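Local coordinates for peptidyl-lys metalloendopeptidase (Grifola frondosa, PDB 1G12), which cleaves peptide bonds on the amino side of lysine residues as a zinc metalloendopeptidase of the aspzincin family, at residues S29-H34 with S51-V56. Residues are numbered along the deposited sequence; the frame is centred on the assembly and turned at random.
Sequences SYLQTH and SRHSTV
Leu31 meets both His53 and Val56 between the last turn of helix 7-33 and the first turns of helix 50-64. Its CD2 methyl lies 3.8 Å from CG2 of Val56, the two side chains crossing at about a right angle, and 4.0 Å from CD2 of the His53 ring. The other methyl, CD1, reaches the Val56 carbonyl. The polar link is made by the backbone of Leu31: His53 NE2 donates to Leu31 O over 2.7 Å, the oxygen lying almost in the ring plane, although the bond is bent to 138° at the hydrogen. His53 reaches across because its CG stands anti to the backbone N (chi1 170°), which carries the imidazole to the carbonyl end of helix 7-33. Farther along, His34 leaves helical geometry and brings its own O to 3.2 Å from the same NE2. With an alanine at His53, the Leu31 carbonyl is likely to lose this donor and a gap would probably open beside CD2 of Leu31. The contact thus ties the C-terminal end of helix 7-33 to helix 50-64, with Leu57 and Tyr60 also touching Leu31, while helix 39-45 packs Tyr41 on His53 and Phe45 on Val56.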
loop_
_atom_site.group_PDB
_atom_site.type_symbol
_atom_site.label_atom_id
_atom_site.label_comp_id
_atom_site.label_asym_id
_atom_site.label_seq_id
_atom_site.Cartn_x
_atom_site.Cartn_y
_atom_site.Cartn_z
ATOM N N SER A 29 -7.607 -0.258 -11.793
ATOM C CA SER A 29 -8.809 -0.387 -12.606
ATOM C C SER A 29 -9.933 0.454 -12.021
ATOM O O SER A 29 -10.640 1.150 -12.750
ATOM C CB SER A 29 -9.259 -1.839 -12.679
ATOM O OG SER A 29 -10.561 -1.913 -13.243
ATOM N N TYR A 30 -10.089 0.397 -10.703
ATOM C CA TYR A 30 -11.137 1.165 -10.044
ATOM C C TYR A 30 -10.991 2.651 -10.353
ATOM O O TYR A 30 -11.954 3.313 -10.748
ATOM C CB TYR A 30 -11.100 0.930 -8.530
ATOM C CG TYR A 30 -12.233 1.604 -7.790
ATOM C CD1 TYR A 30 -13.340 0.873 -7.370
ATOM C CD2 TYR A 30 -12.214 2.977 -7.544
ATOM C CE1 TYR A 30 -14.402 1.495 -6.724
ATOM C CE2 TYR A 30 -13.270 3.607 -6.905
ATOM C CZ TYR A 30 -14.360 2.862 -6.500
ATOM O OH TYR A 30 -15.415 3.487 -5.886
ATOM N N LEU A 31 -9.779 3.171 -10.187
ATOM C CA LEU A 31 -9.521 4.581 -10.437
ATOM C C LEU A 31 -9.744 4.976 -11.894
ATOM O O LEU A 31 -10.119 6.108 -12.181
ATOM C CB LEU A 31 -8.109 4.946 -9.976
ATOM C CG LEU A 31 -7.935 4.842 -8.460
ATOM C CD1 LEU A 31 -6.469 4.892 -8.088
ATOM C CD2 LEU A 31 -8.713 5.958 -7.776
ATOM N N GLN A 32 -9.552 4.032 -12.808
ATOM C CA GLN A 32 -9.749 4.312 -14.227
ATOM C C GLN A 32 -11.211 4.363 -14.642
ATOM O O GLN A 32 -11.567 5.094 -15.566
ATOM C CB GLN A 32 -9.025 3.275 -15.085
ATOM C CG GLN A 32 -7.518 3.381 -15.002
ATOM C CD GLN A 32 -6.811 2.432 -15.940
ATOM O OE1 GLN A 32 -7.403 1.476 -16.441
ATOM N NE2 GLN A 32 -5.528 2.682 -16.170
ATOM N N THR A 33 -12.057 3.612 -13.940
ATOM C CA THR A 33 -13.475 3.554 -14.280
ATOM C C THR A 33 -14.389 4.424 -13.429
ATOM O O THR A 33 -15.560 4.597 -13.756
ATOM C CB THR A 33 -13.993 2.106 -14.262
ATOM O OG1 THR A 33 -13.835 1.556 -12.950
ATOM C CG2 THR A 33 -13.229 1.259 -15.267
ATOM N N HIS A 34 -13.869 4.935 -12.322
ATOM C CA HIS A 34 -14.656 5.804 -11.455
ATOM C C HIS A 34 -14.050 7.192 -11.532
ATOM O O HIS A 34 -12.966 7.440 -10.997
ATOM C CB HIS A 34 -14.649 5.304 -10.013
ATOM C CG HIS A 34 -15.267 3.951 -9.839
ATOM N ND1 HIS A 34 -14.632 2.791 -10.225
ATOM C CD2 HIS A 34 -16.448 3.570 -9.298
ATOM C CE1 HIS A 34 -15.391 1.753 -9.927
ATOM N NE2 HIS A 34 -16.501 2.199 -9.363
ATOM N N SER A 51 -7.776 16.751 -9.868
ATOM C CA SER A 51 -6.356 16.873 -9.548
ATOM C C SER A 51 -5.868 15.727 -8.667
ATOM O O SER A 51 -4.901 15.031 -9.002
ATOM C CB SER A 51 -6.089 18.204 -8.839
ATOM O OG SER A 51 -4.712 18.354 -8.549
ATOM N N ARG A 52 -6.545 15.542 -7.539
ATOM C CA ARG A 52 -6.192 14.489 -6.597
ATOM C C ARG A 52 -6.473 13.095 -7.145
ATOM O O ARG A 52 -5.722 12.159 -6.873
ATOM C CB ARG A 52 -6.888 14.712 -5.251
ATOM C CG ARG A 52 -6.328 15.903 -4.478
ATOM C CD ARG A 52 -6.759 15.881 -3.022
ATOM N NE ARG A 52 -8.200 16.055 -2.868
ATOM C CZ ARG A 52 -8.776 17.155 -2.396
ATOM N NH1 ARG A 52 -8.032 18.192 -2.021
ATOM N NH2 ARG A 52 -10.098 17.227 -2.312
ATOM N N HIS A 53 -7.544 12.951 -7.924
ATOM C CA HIS A 53 -7.848 11.654 -8.517
ATOM C C HIS A 53 -6.708 11.288 -9.468
ATOM O O HIS A 53 -6.296 10.132 -9.538
ATOM C CB HIS A 53 -9.175 11.689 -9.276
ATOM C CG HIS A 53 -9.428 10.466 -10.105
ATOM N ND1 HIS A 53 -9.174 10.420 -11.459
ATOM C CD2 HIS A 53 -9.918 9.247 -9.775
ATOM C CE1 HIS A 53 -9.500 9.229 -11.928
ATOM N NE2 HIS A 53 -9.955 8.498 -10.926
ATOM N N SER A 54 -6.192 12.287 -10.181
ATOM C CA SER A 54 -5.084 12.080 -11.111
ATOM C C SER A 54 -3.840 11.635 -10.350
ATOM O O SER A 54 -3.090 10.780 -10.819
ATOM C CB SER A 54 -4.780 13.364 -11.888
ATOM O OG SER A 54 -5.815 13.665 -12.806
ATOM N N THR A 55 -3.637 12.225 -9.172
ATOM C CA THR A 55 -2.494 11.905 -8.321
ATOM C C THR A 55 -2.502 10.434 -7.919
ATOM O O THR A 55 -1.511 9.727 -8.102
ATOM C CB THR A 55 -2.493 12.778 -7.053
ATOM O OG1 THR A 55 -2.328 14.152 -7.422
ATOM C CG2 THR A 55 -1.365 12.368 -6.109
ATOM N N VAL A 56 -3.620 9.970 -7.370
ATOM C CA VAL A 56 -3.701 8.574 -6.965
ATOM C C VAL A 56 -3.696 7.643 -8.174
ATOM O O VAL A 56 -3.111 6.565 -8.124
ATOM C CB VAL A 56 -4.906 8.292 -6.045
ATOM C CG1 VAL A 56 -4.756 9.076 -4.750
ATOM C CG2 VAL A 56 -6.208 8.635 -6.736
#